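Local coordinates for protein phospho-2-dehydro-3-deoxyheptonate aldolase (Francisella tularensis, PDB 3TQK) that probably catalyses the condensation of phosphoenolpyruvate with D-erythrose 4-phosphate to 3-deoxy-D-arabino-heptulosonate 7-phosphate, the first step of chorismate biosynthesis, at residues H266-I277 / D322-M333; I154-V164 / A178-T186. All coordinates share one frame; numbering follows the deposited sequence.

Overall arrangement
Both contacts belong to one beta/alpha barrel with eight parallel strands. Interaction 2 is the pairing of neighbouring strands 156-159 and 179-183, and its centre lies about 7 Å from the centre of the chain. Interaction 1 lies farther out, about 16 Å from that centre. It joins the segments that follow the last two barrel strands and holds two of the four protein ligands of the manganese. The centres of the two contacts are about 20 Å apart, yet they touch beside the metal site. There Lys183 NZ lies 3.5 Å from His266 ND1, and Asp263 bonds to both side chains. The nearest atom of the Lys183 side chain is about 7 Å from the manganese.

Interaction 1 of 2, residues H266-I277 / D322-M333; sequences HGNSQKDHSKQI and DKCVDFEETVKM. With MN (manganese (II) ion), chain B.
The manganese site of the enzyme joins the two segments at His266 and Asp322. His266 NE2 binds the metal at 2.2 Å and Asp322 OD2 at 2.3 Å. The imidazole and carboxylate planes stand 72° apart, with OD2 near the plane of the ring at its edge. Cys58 and Glu299 also bind the metal, and Asp263 accepts from His266 ND1 and so helps to fix the ring's rotation. Lys271 reaches the same carboxylate with a chain bent at chi2 and chi4. Its NZ makes a weak hydrogen bond to Asp322 OD2 at 3.1 Å and a salt bridge to OD1. The carboxylate is thus held by both the metal and Lys271.

Both segments follow strands of the beta/alpha barrel, and away from the metal they run into the helices 276-289 and 327-344. On the way, the His273 ring lies obliquely against Lys323, with ND1 3.4 Å from Lys323 CB. Its chi1 of 67° sets CG between the backbone N and the carbonyl carbon, and the ring reaches on towards Cys324 O. One water takes the N-H of Ile277 and donates to His273 O and Glu329 OE2, the last at 2.6 Å. It thus links the backbone of His273 and Ile277 to Glu329 in the first turn of helix 327-344. Beside it, Ile277 CG1 packs on Met333 CG at 4.0 Å. The selenomethionine chain bends at chi3, which brings CE to 3.8 Å from Gln276 CB. The amide of Gln276 reaches past Val325 CG1, and its OE1 accepts from Glu299 N.

Interaction 2 of 2, residues I154-V164 / A178-T186; sequences ITWGAIGARTV and ASIGFKNAT
Gly157 and Gly181 lie at the middle of two parallel strands, 156-159 and 179-183, joined through helix 167-173 as a beta-alpha-beta unit of the barrel. The strand axes differ by 26°. Gly157 N donates to Ser179 O at 2.8 Å, and Gly157 O takes Gly181 N in its carbonyl plane. The ladder continues through Ile159, whose N and O bond to Gly181 O and Lys183 N. At the start of the ladder, Ser179 N to Thr155 O is only a weak bond.

Side chains pack closely on both faces of the paired strands. Trp156 CG is anti to the backbone N (chi1 177°), and the indole meets the backbone of Gly181 obliquely, with NE1 3.9 Å from Gly181 N. The indole NE1 bonds to His227. On the other face of the sheet, Ile159 and Phe182 lie side by side and point the same way. Ile159 CG1 comes 3.7 Å from Phe182 CE2, and the phenyl ring continues onto helix 191-200. Lys183 CB packs 3.5 Å from Ala161 N, and its chain then leads away to a salt bridge with Asp263. Val164 CG2 sits close to Lys183 O, at 3.1 Å.

At the outer end, Ala161, Arg162 and Thr186 are partly exposed and the contact is looser. The methyl of Ala161 and the CG of Arg162 touch Thr186 CG2, while Thr186 OG1 bonds to Glu165 of the second subunit. The backbones no longer bond directly here: a water donates to Ala161 O at 2.7 Å and accepts from Thr186 N at 3.0 Å.

Interaction 1 of 2, residues H266-I277 / D322-M333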
# COMPACT_ATOMS: atom_id res chain seq x y z
N HIS A 266 -19.13 0.12 7.28
CA HIS A 266 -17.82 0.57 7.78
C HIS A 266 -17.89 1.96 8.41
O HIS A 266 -18.67 2.17 9.33
CB HIS A 266 -16.76 0.44 6.67
CG HIS A 266 -16.68 -0.94 6.11
ND1 HIS A 266 -17.20 -1.26 4.87
CD2 HIS A 266 -16.19 -2.09 6.63
CE1 HIS A 266 -17.02 -2.55 4.65
NE2 HIS A 266 -16.42 -3.08 5.70
N GLY A 267 -17.09 2.91 7.92
CA GLY A 267 -17.05 4.24 8.52
C GLY A 267 -18.35 5.03 8.47
O GLY A 267 -18.58 5.90 9.31
N ASN A 268 -19.20 4.75 7.48
CA ASN A 268 -20.44 5.52 7.34
C ASN A 268 -21.54 5.07 8.31
O ASN A 268 -22.30 5.89 8.82
CB ASN A 268 -20.95 5.51 5.89
CG ASN A 268 -20.27 6.56 5.03
OD1 ASN A 268 -20.09 6.38 3.82
ND2 ASN A 268 -19.90 7.66 5.64
N SER A 269 -21.63 3.76 8.55
CA SER A 269 -22.53 3.24 9.58
C SER A 269 -21.85 3.27 10.95
O SER A 269 -22.49 2.98 11.97
CB SER A 269 -22.97 1.81 9.24
OG SER A 269 -21.94 0.86 9.46
N GLN A 270 -20.57 3.63 10.96
CA GLN A 270 -19.71 3.59 12.15
C GLN A 270 -19.67 2.18 12.74
O GLN A 270 -19.69 2.00 13.96
CB GLN A 270 -20.14 4.66 13.16
CG GLN A 270 -19.92 6.09 12.65
CD GLN A 270 -20.63 7.15 13.48
OE1 GLN A 270 -21.85 7.11 13.66
NE2 GLN A 270 -19.87 8.12 13.96
N LYS A 271 -19.63 1.18 11.87
CA LYS A 271 -19.55 -0.24 12.26
C LYS A 271 -20.88 -0.82 12.83
O LYS A 271 -20.95 -2.01 13.15
CB LYS A 271 -18.39 -0.46 13.26
CG LYS A 271 -17.37 -1.51 12.84
CD LYS A 271 -16.14 -0.87 12.14
CE LYS A 271 -15.25 -1.91 11.44
NZ LYS A 271 -15.52 -2.01 9.97
N ASP A 272 -21.91 0.02 12.93
CA ASP A 272 -23.21 -0.40 13.44
C ASP A 272 -24.03 -0.91 12.25
O ASP A 272 -24.42 -0.13 11.39
CB ASP A 272 -23.91 0.79 14.12
CG ASP A 272 -25.09 0.38 14.99
OD1 ASP A 272 -25.56 -0.77 14.87
OD2 ASP A 272 -25.56 1.21 15.79
N HIS A 273 -24.27 -2.22 12.19
CA HIS A 273 -25.03 -2.81 11.07
C HIS A 273 -26.49 -2.31 10.96
O HIS A 273 -27.06 -2.26 9.86
CB HIS A 273 -24.98 -4.35 11.11
CG HIS A 273 -25.69 -4.96 12.28
ND1 HIS A 273 -25.19 -4.94 13.56
CD2 HIS A 273 -26.86 -5.65 12.35
CE1 HIS A 273 -26.02 -5.57 14.38
NE2 HIS A 273 -27.04 -6.01 13.67
N SER A 274 -27.07 -1.90 12.09
CA SER A 274 -28.45 -1.39 12.14
C SER A 274 -28.57 0.08 11.73
O SER A 274 -29.66 0.66 11.80
CB SER A 274 -29.01 -1.56 13.55
OG SER A 274 -28.24 -0.80 14.47
N LYS A 275 -27.44 0.69 11.34
CA LYS A 275 -27.42 2.05 10.82
C LYS A 275 -27.34 2.07 9.29
O LYS A 275 -27.57 3.12 8.69
CB LYS A 275 -26.23 2.85 11.39
CG LYS A 275 -26.34 3.19 12.86
CD LYS A 275 -27.27 4.39 13.13
CE LYS A 275 -26.50 5.72 13.28
NZ LYS A 275 -27.30 6.75 14.04
N GLN A 276 -27.01 0.94 8.67
CA GLN A 276 -26.84 0.88 7.20
C GLN A 276 -28.09 1.38 6.50
O GLN A 276 -28.00 2.19 5.56
CB GLN A 276 -26.52 -0.55 6.73
CG GLN A 276 -25.10 -1.02 7.03
CD GLN A 276 -24.75 -2.35 6.36
OE1 GLN A 276 -24.56 -2.41 5.15
NE2 GLN A 276 -24.66 -3.41 7.17
N ILE A 277 -29.24 0.93 6.98
CA ILE A 277 -30.53 1.27 6.40
C ILE A 277 -30.86 2.76 6.53
O ILE A 277 -31.60 3.29 5.72
CB ILE A 277 -31.69 0.41 7.01
CG1 ILE A 277 -32.89 0.37 6.06
CG2 ILE A 277 -32.11 0.92 8.40
CD1 ILE A 277 -33.97 -0.64 6.45
N ASP A 322 -17.01 -8.23 10.31
CA ASP A 322 -17.88 -7.08 10.61
C ASP A 322 -19.35 -7.49 10.68
O ASP A 322 -19.77 -8.50 10.11
CB ASP A 322 -17.70 -5.94 9.59
CG ASP A 322 -16.29 -5.28 9.64
OD1 ASP A 322 -15.66 -5.23 10.72
OD2 ASP A 322 -15.85 -4.79 8.58
N LYS A 323 -20.13 -6.69 11.40
CA LYS A 323 -21.56 -6.94 11.55
C LYS A 323 -22.29 -6.69 10.23
O LYS A 323 -22.07 -5.68 9.57
CB LYS A 323 -22.14 -6.06 12.67
CG LYS A 323 -21.64 -6.46 14.07
CD LYS A 323 -21.98 -5.44 15.17
CE LYS A 323 -21.53 -5.95 16.55
NZ LYS A 323 -21.42 -4.88 17.58
N CYS A 324 -23.12 -7.65 9.84
CA CYS A 324 -23.91 -7.57 8.62
C CYS A 324 -25.40 -7.55 8.95
O CYS A 324 -25.82 -8.10 9.97
CB CYS A 324 -23.62 -8.79 7.73
SG CYS A 324 -21.89 -8.96 7.19
N VAL A 325 -26.19 -6.92 8.08
CA VAL A 325 -27.65 -7.04 8.15
C VAL A 325 -28.08 -8.42 7.63
O VAL A 325 -27.36 -9.05 6.85
CB VAL A 325 -28.38 -5.92 7.37
CG1 VAL A 325 -27.97 -4.56 7.91
CG2 VAL A 325 -28.11 -6.00 5.87
N ASP A 326 -29.23 -8.91 8.09
CA ASP A 326 -29.75 -10.18 7.56
C ASP A 326 -30.38 -9.96 6.16
O ASP A 326 -30.47 -8.82 5.69
CB ASP A 326 -30.70 -10.89 8.56
CG ASP A 326 -31.93 -10.07 8.93
OD1 ASP A 326 -32.57 -9.48 8.03
OD2 ASP A 326 -32.28 -10.05 10.13
N PHE A 327 -30.77 -11.05 5.50
CA PHE A 327 -31.29 -10.98 4.13
C PHE A 327 -32.65 -10.29 4.05
O PHE A 327 -32.91 -9.53 3.11
CB PHE A 327 -31.40 -12.38 3.52
CG PHE A 327 -31.57 -12.36 2.03
CD1 PHE A 327 -30.48 -12.16 1.20
CD2 PHE A 327 -32.83 -12.51 1.45
CE1 PHE A 327 -30.63 -12.13 -0.17
CE2 PHE A 327 -32.98 -12.48 0.08
CZ PHE A 327 -31.88 -12.29 -0.73
N GLU A 328 -33.52 -10.56 5.01
CA GLU A 328 -34.82 -9.91 5.10
C GLU A 328 -34.64 -8.40 5.01
O GLU A 328 -35.30 -7.75 4.21
CB GLU A 328 -35.51 -10.31 6.40
CG GLU A 328 -36.89 -9.72 6.64
CD GLU A 328 -37.52 -10.26 7.92
OE1 GLU A 328 -36.81 -10.97 8.67
OE2 GLU A 328 -38.71 -9.97 8.19
N GLU A 329 -33.72 -7.86 5.81
CA GLU A 329 -33.46 -6.43 5.83
C GLU A 329 -32.85 -5.97 4.50
O GLU A 329 -33.13 -4.87 4.02
CB GLU A 329 -32.57 -6.03 7.01
CG GLU A 329 -32.64 -4.52 7.34
CD GLU A 329 -31.87 -4.10 8.61
OE1 GLU A 329 -31.58 -4.96 9.48
OE2 GLU A 329 -31.59 -2.89 8.75
N THR A 330 -32.02 -6.83 3.91
CA THR A 330 -31.42 -6.55 2.60
C THR A 330 -32.48 -6.39 1.50
O THR A 330 -32.33 -5.52 0.64
CB THR A 330 -30.41 -7.64 2.19
OG1 THR A 330 -29.46 -7.83 3.24
CG2 THR A 330 -29.68 -7.24 0.92
N VAL A 331 -33.52 -7.22 1.52
CA VAL A 331 -34.61 -7.09 0.55
C VAL A 331 -35.31 -5.73 0.70
O VAL A 331 -35.64 -5.10 -0.29
CB VAL A 331 -35.65 -8.24 0.69
CG1 VAL A 331 -36.90 -7.93 -0.11
CG2 VAL A 331 -35.04 -9.56 0.26
N LYS A 332 -35.51 -5.28 1.94
CA LYS A 332 -36.12 -3.97 2.16
C LYS A 332 -35.26 -2.86 1.57
O LYS A 332 -35.77 -1.88 1.03
CB LYS A 332 -36.33 -3.68 3.66
CG LYS A 332 -37.74 -3.99 4.15
CD LYS A 332 -37.86 -5.41 4.72
CE LYS A 332 -37.71 -5.43 6.25
NZ LYS A 332 -39.00 -5.18 6.95
N MSE A 333 -33.95 -3.02 1.70
CA MSE A 333 -33.02 -2.03 1.20
C MSE A 333 -33.05 -2.00 -0.33
O MSE A 333 -33.00 -0.93 -0.92
CB MSE A 333 -31.62 -2.32 1.74
CG MSE A 333 -31.54 -2.11 3.25
SE MSE A 333 -29.92 -2.77 4.08
CE MSE A 333 -28.81 -1.19 3.77
MN MN B . -16.27 -5.22 6.33
O HOH W 1 -19.08 -4.45 13.05
O HOH W 2 -29.41 -1.42 8.73

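Interaction 2 of 2, residues I154-V164 / A178-T186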
# COMPACT_ATOMS: atom_id res chain seq x y z
N ILE A 154 -14.20 -11.61 -12.03
CA ILE A 154 -14.59 -10.41 -11.30
C ILE A 154 -15.13 -9.34 -12.26
O ILE A 154 -14.47 -8.98 -13.26
CB ILE A 154 -13.41 -9.84 -10.51
CG1 ILE A 154 -12.98 -10.84 -9.44
CG2 ILE A 154 -13.74 -8.47 -9.89
CD1 ILE A 154 -14.09 -11.26 -8.51
N THR A 155 -16.34 -8.87 -11.95
CA THR A 155 -17.03 -7.81 -12.69
C THR A 155 -16.60 -6.42 -12.21
O THR A 155 -16.41 -5.52 -13.01
CB THR A 155 -18.53 -7.93 -12.49
OG1 THR A 155 -19.00 -9.10 -13.17
CG2 THR A 155 -19.26 -6.66 -13.00
N TRP A 156 -16.47 -6.28 -10.90
CA TRP A 156 -16.16 -5.02 -10.27
C TRP A 156 -15.25 -5.29 -9.09
O TRP A 156 -15.50 -6.21 -8.32
CB TRP A 156 -17.44 -4.37 -9.74
CG TRP A 156 -17.23 -3.10 -9.00
CD1 TRP A 156 -17.28 -1.85 -9.52
CD2 TRP A 156 -16.99 -2.95 -7.61
NE1 TRP A 156 -17.06 -0.93 -8.54
CE2 TRP A 156 -16.88 -1.58 -7.35
CE3 TRP A 156 -16.82 -3.85 -6.55
CZ2 TRP A 156 -16.63 -1.08 -6.09
CZ3 TRP A 156 -16.58 -3.35 -5.29
CH2 TRP A 156 -16.48 -1.98 -5.07
N GLY A 157 -14.20 -4.50 -8.95
CA GLY A 157 -13.26 -4.69 -7.85
C GLY A 157 -13.01 -3.42 -7.08
O GLY A 157 -13.36 -2.35 -7.53
N ALA A 158 -12.37 -3.55 -5.92
CA ALA A 158 -12.08 -2.40 -5.07
C ALA A 158 -10.63 -2.35 -4.65
O ALA A 158 -10.00 -3.40 -4.45
CB ALA A 158 -12.96 -2.43 -3.83
N ILE A 159 -10.12 -1.12 -4.51
CA ILE A 159 -8.88 -0.86 -3.79
C ILE A 159 -9.31 -0.30 -2.44
O ILE A 159 -10.08 0.66 -2.38
CB ILE A 159 -7.99 0.15 -4.53
CG1 ILE A 159 -7.67 -0.37 -5.94
CG2 ILE A 159 -6.70 0.41 -3.75
CD1 ILE A 159 -6.99 -1.75 -5.95
N GLY A 160 -8.81 -0.90 -1.37
CA GLY A 160 -9.25 -0.55 -0.02
C GLY A 160 -8.72 0.78 0.47
O GLY A 160 -7.82 1.36 -0.13
N ALA A 161 -9.30 1.27 1.56
CA ALA A 161 -8.91 2.55 2.14
C ALA A 161 -7.43 2.60 2.52
O ALA A 161 -6.80 3.65 2.46
CB ALA A 161 -9.77 2.85 3.38
N ARG A 162 -6.90 1.45 2.93
CA ARG A 162 -5.55 1.36 3.42
C ARG A 162 -4.48 1.33 2.32
O ARG A 162 -3.29 1.53 2.62
CB ARG A 162 -5.41 0.13 4.33
CG ARG A 162 -6.02 0.37 5.70
CD ARG A 162 -5.95 -0.82 6.62
NE ARG A 162 -4.60 -1.39 6.71
CZ ARG A 162 -4.20 -2.25 7.65
NH1 ARG A 162 -5.04 -2.62 8.62
NH2 ARG A 162 -2.96 -2.72 7.64
N THR A 163 -4.90 1.09 1.07
CA THR A 163 -3.97 1.02 -0.06
C THR A 163 -4.26 2.05 -1.16
O THR A 163 -3.69 1.97 -2.25
CB THR A 163 -3.95 -0.40 -0.65
OG1 THR A 163 -5.28 -0.87 -0.81
CG2 THR A 163 -3.20 -1.35 0.27
N VAL A 164 -5.08 3.05 -0.84
CA VAL A 164 -5.53 4.04 -1.82
C VAL A 164 -4.39 4.97 -2.26
O VAL A 164 -4.40 5.47 -3.38
CB VAL A 164 -6.73 4.88 -1.29
CG1 VAL A 164 -6.30 5.80 -0.16
CG2 VAL A 164 -7.36 5.70 -2.43
N ALA A 178 -11.75 -5.49 -14.94
CA ALA A 178 -12.90 -5.11 -14.13
C ALA A 178 -12.96 -3.59 -13.94
O ALA A 178 -11.95 -2.91 -13.99
CB ALA A 178 -12.82 -5.79 -12.76
N SER A 179 -14.17 -3.07 -13.73
CA SER A 179 -14.30 -1.72 -13.20
C SER A 179 -13.75 -1.73 -11.77
O SER A 179 -13.80 -2.76 -11.09
CB SER A 179 -15.77 -1.29 -13.21
OG SER A 179 -16.23 -1.10 -14.53
N ILE A 180 -13.22 -0.60 -11.32
CA ILE A 180 -12.56 -0.52 -10.02
C ILE A 180 -13.00 0.72 -9.25
O ILE A 180 -12.94 1.82 -9.76
CB ILE A 180 -11.03 -0.44 -10.17
CG1 ILE A 180 -10.48 -1.64 -10.92
CG2 ILE A 180 -10.36 -0.34 -8.79
CD1 ILE A 180 -10.69 -2.96 -10.20
N GLY A 181 -13.43 0.53 -8.01
CA GLY A 181 -13.67 1.62 -7.09
C GLY A 181 -12.52 1.75 -6.10
O GLY A 181 -11.95 0.74 -5.66
N PHE A 182 -12.18 2.99 -5.75
CA PHE A 182 -11.11 3.30 -4.80
C PHE A 182 -11.71 3.96 -3.57
O PHE A 182 -12.32 5.04 -3.67
CB PHE A 182 -10.11 4.29 -5.41
CG PHE A 182 -9.32 3.74 -6.56
CD1 PHE A 182 -9.89 3.61 -7.82
CD2 PHE A 182 -7.98 3.40 -6.41
CE1 PHE A 182 -9.14 3.12 -8.90
CE2 PHE A 182 -7.23 2.92 -7.50
CZ PHE A 182 -7.82 2.78 -8.73
N LYS A 183 -11.51 3.35 -2.42
CA LYS A 183 -12.05 3.88 -1.17
C LYS A 183 -11.29 5.12 -0.72
O LYS A 183 -10.09 5.24 -0.95
CB LYS A 183 -12.02 2.79 -0.10
CG LYS A 183 -13.02 1.67 -0.38
CD LYS A 183 -13.39 0.86 0.85
CE LYS A 183 -14.89 0.55 0.88
NZ LYS A 183 -15.31 -0.10 2.15
N ASN A 184 -11.99 6.07 -0.11
CA ASN A 184 -11.29 7.21 0.48
C ASN A 184 -10.44 6.71 1.63
O ASN A 184 -10.56 5.56 2.05
CB ASN A 184 -12.24 8.33 0.87
CG ASN A 184 -13.13 7.99 2.04
OD1 ASN A 184 -12.68 7.93 3.19
ND2 ASN A 184 -14.42 7.84 1.78
N ALA A 185 -9.53 7.55 2.10
CA ALA A 185 -8.56 7.15 3.11
C ALA A 185 -9.20 6.90 4.48
O ALA A 185 -10.28 7.42 4.77
CB ALA A 185 -7.45 8.22 3.22
N THR A 186 -8.51 6.14 5.33
CA THR A 186 -9.05 5.81 6.65
C THR A 186 -9.32 7.07 7.49
O THR A 186 -10.22 7.07 8.32
CB THR A 186 -8.14 4.83 7.43
OG1 THR A 186 -6.86 5.43 7.67
CG2 THR A 186 -7.95 3.52 6.65
O HOH W 3 -5.76 5.46 4.21